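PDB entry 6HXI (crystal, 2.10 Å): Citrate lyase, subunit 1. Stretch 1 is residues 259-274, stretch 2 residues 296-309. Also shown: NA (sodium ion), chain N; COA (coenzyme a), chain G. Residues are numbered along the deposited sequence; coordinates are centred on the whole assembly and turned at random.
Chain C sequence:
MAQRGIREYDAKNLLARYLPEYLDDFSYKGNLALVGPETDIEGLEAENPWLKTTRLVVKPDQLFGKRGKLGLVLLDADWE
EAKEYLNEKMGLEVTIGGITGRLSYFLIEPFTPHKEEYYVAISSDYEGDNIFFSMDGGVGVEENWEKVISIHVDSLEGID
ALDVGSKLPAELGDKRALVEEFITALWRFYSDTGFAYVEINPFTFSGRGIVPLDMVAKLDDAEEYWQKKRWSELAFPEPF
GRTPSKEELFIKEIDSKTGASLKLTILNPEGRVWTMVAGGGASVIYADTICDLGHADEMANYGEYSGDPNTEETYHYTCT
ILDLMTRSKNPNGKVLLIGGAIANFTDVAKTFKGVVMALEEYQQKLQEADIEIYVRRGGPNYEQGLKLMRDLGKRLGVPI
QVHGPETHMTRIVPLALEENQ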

# COMPACT_ATOMS: atom_id res chain seq x y z
N GLY C 259 30.46 15.00 28.92
CA GLY C 259 31.47 14.07 29.42
C GLY C 259 32.87 14.59 29.13
O GLY C 259 33.81 14.24 29.85
N ALA C 260 32.99 15.47 28.11
CA ALA C 260 34.22 16.18 27.71
C ALA C 260 34.58 17.21 28.78
O ALA C 260 33.75 17.54 29.62
CB ALA C 260 34.01 16.90 26.37
N SER C 261 35.82 17.71 28.73
CA SER C 261 36.33 18.70 29.69
C SER C 261 36.60 20.03 29.01
O SER C 261 37.19 20.07 27.93
CB SER C 261 37.60 18.18 30.36
OG SER C 261 38.03 19.07 31.37
N LEU C 262 36.09 21.12 29.60
CA LEU C 262 36.27 22.50 29.17
C LEU C 262 36.49 23.26 30.48
O LEU C 262 35.56 23.40 31.28
CB LEU C 262 35.00 23.06 28.45
CG LEU C 262 34.53 22.49 27.07
CD1 LEU C 262 35.64 22.42 26.03
CD2 LEU C 262 33.73 21.21 27.21
N LYS C 263 37.75 23.67 30.74
CA LYS C 263 38.13 24.34 31.97
C LYS C 263 38.87 25.63 31.65
O LYS C 263 39.72 25.65 30.78
CB LYS C 263 39.00 23.42 32.86
CG LYS C 263 38.31 22.10 33.28
CD LYS C 263 39.11 21.22 34.25
CE LYS C 263 38.78 21.50 35.71
NZ LYS C 263 39.77 20.92 36.66
N LEU C 264 38.52 26.73 32.33
CA LEU C 264 39.16 28.03 32.17
C LEU C 264 39.31 28.74 33.51
O LEU C 264 38.34 28.88 34.25
CB LEU C 264 38.43 28.92 31.14
CG LEU C 264 38.87 30.39 31.03
CD1 LEU C 264 40.30 30.52 30.47
CD2 LEU C 264 37.90 31.20 30.20
N THR C 265 40.53 29.19 33.80
CA THR C 265 40.90 29.96 35.00
C THR C 265 41.70 31.17 34.53
O THR C 265 42.80 31.01 33.98
CB THR C 265 41.72 29.08 36.00
OG1 THR C 265 41.00 27.88 36.30
CG2 THR C 265 42.08 29.82 37.29
N ILE C 266 41.17 32.37 34.75
CA ILE C 266 41.90 33.60 34.39
C ILE C 266 42.88 33.88 35.52
O ILE C 266 42.49 33.93 36.70
CB ILE C 266 40.97 34.81 34.07
CG1 ILE C 266 39.86 34.41 33.08
CG2 ILE C 266 41.79 36.00 33.55
CD1 ILE C 266 38.63 35.31 33.11
N LEU C 267 44.16 34.03 35.16
CA LEU C 267 45.24 34.31 36.10
C LEU C 267 45.56 35.81 36.11
O LEU C 267 45.80 36.39 37.17
CB LEU C 267 46.52 33.52 35.74
CG LEU C 267 46.42 32.01 35.54
CD1 LEU C 267 47.70 31.45 34.94
CD2 LEU C 267 46.12 31.29 36.84
N ASN C 268 45.57 36.43 34.91
CA ASN C 268 45.89 37.84 34.72
C ASN C 268 45.17 38.36 33.45
O ASN C 268 45.62 38.05 32.35
CB ASN C 268 47.41 37.99 34.59
CG ASN C 268 47.95 39.40 34.42
OD1 ASN C 268 47.23 40.38 34.16
ND2 ASN C 268 49.27 39.53 34.54
N PRO C 269 44.07 39.15 33.57
CA PRO C 269 43.39 39.68 32.36
C PRO C 269 44.29 40.51 31.43
O PRO C 269 44.12 40.45 30.20
CB PRO C 269 42.24 40.54 32.91
CG PRO C 269 42.10 40.15 34.33
CD PRO C 269 43.42 39.64 34.81
N GLU C 270 45.27 41.25 32.00
CA GLU C 270 46.21 42.09 31.26
C GLU C 270 47.47 41.34 30.75
O GLU C 270 48.42 41.97 30.27
CB GLU C 270 46.61 43.35 32.07
CG GLU C 270 45.45 44.18 32.59
CD GLU C 270 44.35 44.49 31.60
OE1 GLU C 270 44.66 45.09 30.54
OE2 GLU C 270 43.18 44.13 31.87
N GLY C 271 47.46 40.01 30.82
CA GLY C 271 48.56 39.17 30.35
C GLY C 271 48.59 39.05 28.84
O GLY C 271 47.53 38.98 28.21
N ARG C 272 49.79 39.02 28.24
CA ARG C 272 49.94 38.91 26.79
C ARG C 272 50.09 37.45 26.29
O ARG C 272 50.04 37.23 25.08
CB ARG C 272 51.06 39.83 26.24
CG ARG C 272 52.49 39.55 26.72
CD ARG C 272 53.53 40.48 26.09
NE ARG C 272 53.54 40.39 24.62
CZ ARG C 272 54.25 39.51 23.93
NH1 ARG C 272 55.05 38.65 24.55
NH2 ARG C 272 54.17 39.48 22.60
N VAL C 273 50.21 36.45 27.21
CA VAL C 273 50.31 35.04 26.80
C VAL C 273 48.99 34.28 27.09
O VAL C 273 48.63 34.04 28.25
CB VAL C 273 51.54 34.25 27.32
CG1 VAL C 273 51.65 32.88 26.64
CG2 VAL C 273 52.82 35.05 27.15
N TRP C 274 48.29 33.91 26.03
CA TRP C 274 47.06 33.14 26.21
C TRP C 274 47.26 31.73 25.68
O TRP C 274 48.06 31.48 24.76
CB TRP C 274 45.86 33.84 25.58
CG TRP C 274 45.47 35.11 26.27
CD1 TRP C 274 46.09 36.32 26.18
CD2 TRP C 274 44.36 35.29 27.16
NE1 TRP C 274 45.43 37.24 26.96
CE2 TRP C 274 44.36 36.64 27.56
CE3 TRP C 274 43.37 34.43 27.68
CZ2 TRP C 274 43.42 37.15 28.46
CZ3 TRP C 274 42.42 34.95 28.54
CH2 TRP C 274 42.45 36.29 28.92
NA NA N . 32.43 17.76 31.86
N1A COA G . 16.63 9.60 26.65
C2A COA G . 17.13 9.58 27.88
N3A COA G . 18.41 9.50 28.27
C4A COA G . 19.23 9.36 27.21
C5A COA G . 18.86 9.35 25.88
C6A COA G . 17.48 9.51 25.60
N6A COA G . 16.99 9.61 24.36
N7A COA G . 19.95 9.09 25.07
C8A COA G . 20.94 8.96 25.91
N9A COA G . 20.58 9.11 27.22
C1B COA G . 21.43 8.99 28.41
C2B COA G . 22.19 7.67 28.54
O2B COA G . 21.35 6.66 29.11
C3B COA G . 23.31 8.10 29.49
O3B COA G . 22.87 8.16 30.87
P3B COA G . 23.84 7.97 32.12
O7A COA G . 24.96 8.94 31.95
O8A COA G . 23.00 8.22 33.32
O9A COA G . 24.26 6.49 32.10
C4B COA G . 23.57 9.57 29.13
O4B COA G . 22.43 10.00 28.36
C5B COA G . 24.84 9.83 28.36
O5B COA G . 24.95 8.83 27.33
P1A COA G . 26.37 8.10 26.98
O1A COA G . 26.38 7.40 25.68
O2A COA G . 26.87 7.24 28.13
O3A COA G . 27.21 9.45 26.93
P2A COA G . 28.64 10.00 26.47
O4A COA G . 28.58 10.42 25.06
O5A COA G . 28.92 11.18 27.37
O6A COA G . 29.71 8.80 26.69
CBP COA G . 31.92 8.71 27.71
CCP COA G . 30.41 8.62 27.94
CDP COA G . 32.62 8.47 29.06
CEP COA G . 32.40 7.65 26.70
CAP COA G . 32.26 10.12 27.17
OAP COA G . 31.60 11.13 27.92
C9P COA G . 33.74 10.47 27.05
O9P COA G . 34.39 10.08 26.08
N8P COA G . 34.27 11.22 28.03
C7P COA G . 35.68 11.55 28.10
C6P COA G . 36.34 10.93 29.30
C5P COA G . 37.79 11.35 29.44
O5P COA G . 38.17 12.45 29.03
N4P COA G . 38.60 10.47 30.01
C3P COA G . 40.04 10.67 30.12
C2P COA G . 40.78 10.33 28.85
S1P COA G . 42.55 10.46 29.26
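Stretch 2, residues 296-309: ADEMANYGEYSGDP

Stretch 2 meets stretch 1 twice, once along a regular antiparallel ladder and again where stretch 1 turns back on itself, and at this second meeting the methyl of Ala300 lies over the face of the Trp274 indole, its CB 3.4 Å from the centroid of the five-membered ring and 17° off the ring normal. The same residue ties up the backbone around it: Ala300 O accepts from both Leu267 N and Asn268 N, at 3.1 Å each, while Ala300 N donates to Val273 O at 2.9 Å.

Beyond Ala300, residues 301-306 form an extended strand that runs at 174° to strand 261-266, almost exactly antiparallel, with the axes approaching to 4.6 Å. In the observed register Asn301 lies opposite Ile266, Gly303 opposite Leu264, Tyr305 opposite Leu262 and Ser306 opposite Ser261. Paired backbone bonds close the ladder at every second residue: Tyr302 N to Thr265 O and Thr265 N to Tyr302 O, both 2.9 Å; Glu304 N to Lys263 O, 3.0 Å, and Lys263 N to Glu304 O, 2.7 Å; Ser306 N to Ser261 O, 3.0 Å, and Ser261 N to Ser306 O, 2.9 Å. Between these pairs the CA atoms draw closer, to 4.4 Å for Gly303 CA and Leu264 CA.

Tyr302, Glu304 and Ser306 share one face of the sheet with Ser261, Lys263 and Thr265. There Glu304 is held at both carboxylate oxygens, OE1 receiving Ser261 OG at 3.1 Å and OE2 receiving Ser306 OG at 2.7 Å. On the other face Leu262 CD1 packs 3.7 Å from Tyr305 CB and 4.1 Å from Pro309 CB.

Before the strand, residues 296-298 have helical phi/psi without regular helical bonding. They lie beside the type I turn Asn268-Gly271: Asn268 ND2 donates to Asp297 O at 2.9 Å, and Glu298 OE1 takes Arg272 N at 3.0 Å. Glu298 O accepts Val273 N at 2.9 Å, next to the single bridge between Val273 and Met299. Gly271 fits closely here, since a CB on it would stand 2.8 Å from Ala300 CA.

At the far end the chain leaves the strand through Gly307, whose positive phi (66°) favours glycine; a CB there would also come within 3.0 Å of Ala260 CA. Ala260 CB rests 3.2 Å from Gly307 O and 3.9 Å from Pro309 CB, while Gly307 CA lies 3.4 Å from O5P of coenzyme A.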

# COMPACT_ATOMS: atom_id res chain seq x y z
N ALA C 296 55.79 33.84 33.72
CA ALA C 296 54.69 33.53 34.65
C ALA C 296 53.74 34.73 34.79
O ALA C 296 52.51 34.57 34.84
CB ALA C 296 55.25 33.17 36.02
N ASP C 297 54.32 35.93 34.82
CA ASP C 297 53.63 37.21 34.92
C ASP C 297 52.75 37.44 33.68
O ASP C 297 51.62 37.90 33.82
CB ASP C 297 54.64 38.35 35.10
CG ASP C 297 55.70 38.14 36.18
OD1 ASP C 297 55.48 37.28 37.08
OD2 ASP C 297 56.75 38.83 36.13
N GLU C 298 53.26 37.09 32.48
CA GLU C 298 52.49 37.25 31.25
C GLU C 298 51.48 36.12 30.99
O GLU C 298 50.69 36.22 30.04
CB GLU C 298 53.41 37.47 30.04
CG GLU C 298 54.07 38.85 30.02
CD GLU C 298 53.23 40.09 30.26
OE1 GLU C 298 51.99 40.06 30.04
OE2 GLU C 298 53.82 41.12 30.65
N MET C 299 51.47 35.08 31.83
CA MET C 299 50.51 33.99 31.67
C MET C 299 49.12 34.46 32.07
O MET C 299 48.80 34.55 33.26
CB MET C 299 50.93 32.76 32.45
CG MET C 299 51.06 31.58 31.57
SD MET C 299 51.08 30.06 32.52
CE MET C 299 52.66 30.07 33.04
N ALA C 300 48.34 34.84 31.07
CA ALA C 300 47.00 35.38 31.22
C ALA C 300 45.94 34.41 31.73
O ALA C 300 44.93 34.84 32.30
CB ALA C 300 46.55 35.98 29.91
N ASN C 301 46.15 33.09 31.51
CA ASN C 301 45.18 32.08 31.94
C ASN C 301 45.76 30.67 31.99
O ASN C 301 46.83 30.41 31.42
CB ASN C 301 43.99 32.06 30.96
CG ASN C 301 44.31 31.41 29.64
OD1 ASN C 301 45.17 31.86 28.87
ND2 ASN C 301 43.67 30.30 29.35
N TYR C 302 45.02 29.76 32.64
CA TYR C 302 45.26 28.32 32.65
C TYR C 302 43.95 27.73 32.17
O TYR C 302 42.93 27.85 32.84
CB TYR C 302 45.67 27.72 34.02
CG TYR C 302 45.63 26.21 33.96
CD1 TYR C 302 46.65 25.49 33.33
CD2 TYR C 302 44.49 25.51 34.35
CE1 TYR C 302 46.54 24.12 33.10
CE2 TYR C 302 44.37 24.14 34.12
CZ TYR C 302 45.41 23.44 33.53
OH TYR C 302 45.31 22.08 33.33
N GLY C 303 44.01 27.13 31.00
CA GLY C 303 42.86 26.51 30.36
C GLY C 303 43.17 25.09 29.90
O GLY C 303 44.35 24.70 29.78
N GLU C 304 42.11 24.34 29.60
CA GLU C 304 42.17 22.94 29.21
C GLU C 304 40.84 22.51 28.59
O GLU C 304 39.77 22.86 29.09
CB GLU C 304 42.42 22.12 30.51
CG GLU C 304 42.73 20.66 30.33
CD GLU C 304 41.53 19.75 30.49
OE1 GLU C 304 41.07 19.53 31.63
OE2 GLU C 304 41.05 19.25 29.45
N TYR C 305 40.91 21.77 27.50
CA TYR C 305 39.79 21.12 26.81
C TYR C 305 40.28 19.73 26.41
O TYR C 305 41.42 19.58 25.97
CB TYR C 305 39.25 21.93 25.62
CG TYR C 305 40.11 21.88 24.37
CD1 TYR C 305 41.18 22.75 24.21
CD2 TYR C 305 39.84 20.97 23.36
CE1 TYR C 305 41.97 22.71 23.06
CE2 TYR C 305 40.64 20.90 22.22
CZ TYR C 305 41.70 21.78 22.07
OH TYR C 305 42.48 21.70 20.95
N SER C 306 39.48 18.70 26.63
CA SER C 306 39.81 17.32 26.30
C SER C 306 38.54 16.50 26.31
O SER C 306 37.46 17.06 26.39
CB SER C 306 40.82 16.76 27.31
OG SER C 306 40.26 16.84 28.61
N GLY C 307 38.66 15.19 26.23
CA GLY C 307 37.51 14.29 26.25
C GLY C 307 36.61 14.42 25.04
O GLY C 307 35.39 14.26 25.15
N ASP C 308 37.21 14.70 23.88
CA ASP C 308 36.56 14.86 22.57
C ASP C 308 35.35 15.82 22.59
O ASP C 308 34.22 15.36 22.34
CB ASP C 308 36.21 13.51 21.93
CG ASP C 308 35.85 13.56 20.44
OD1 ASP C 308 36.34 14.49 19.73
OD2 ASP C 308 35.11 12.66 19.98
N PRO C 309 35.54 17.15 22.84
CA PRO C 309 34.39 18.08 22.79
C PRO C 309 33.96 18.34 21.34
O PRO C 309 34.82 18.33 20.45
CB PRO C 309 34.92 19.35 23.46
CG PRO C 309 36.39 19.30 23.35
CD PRO C 309 36.81 17.87 23.16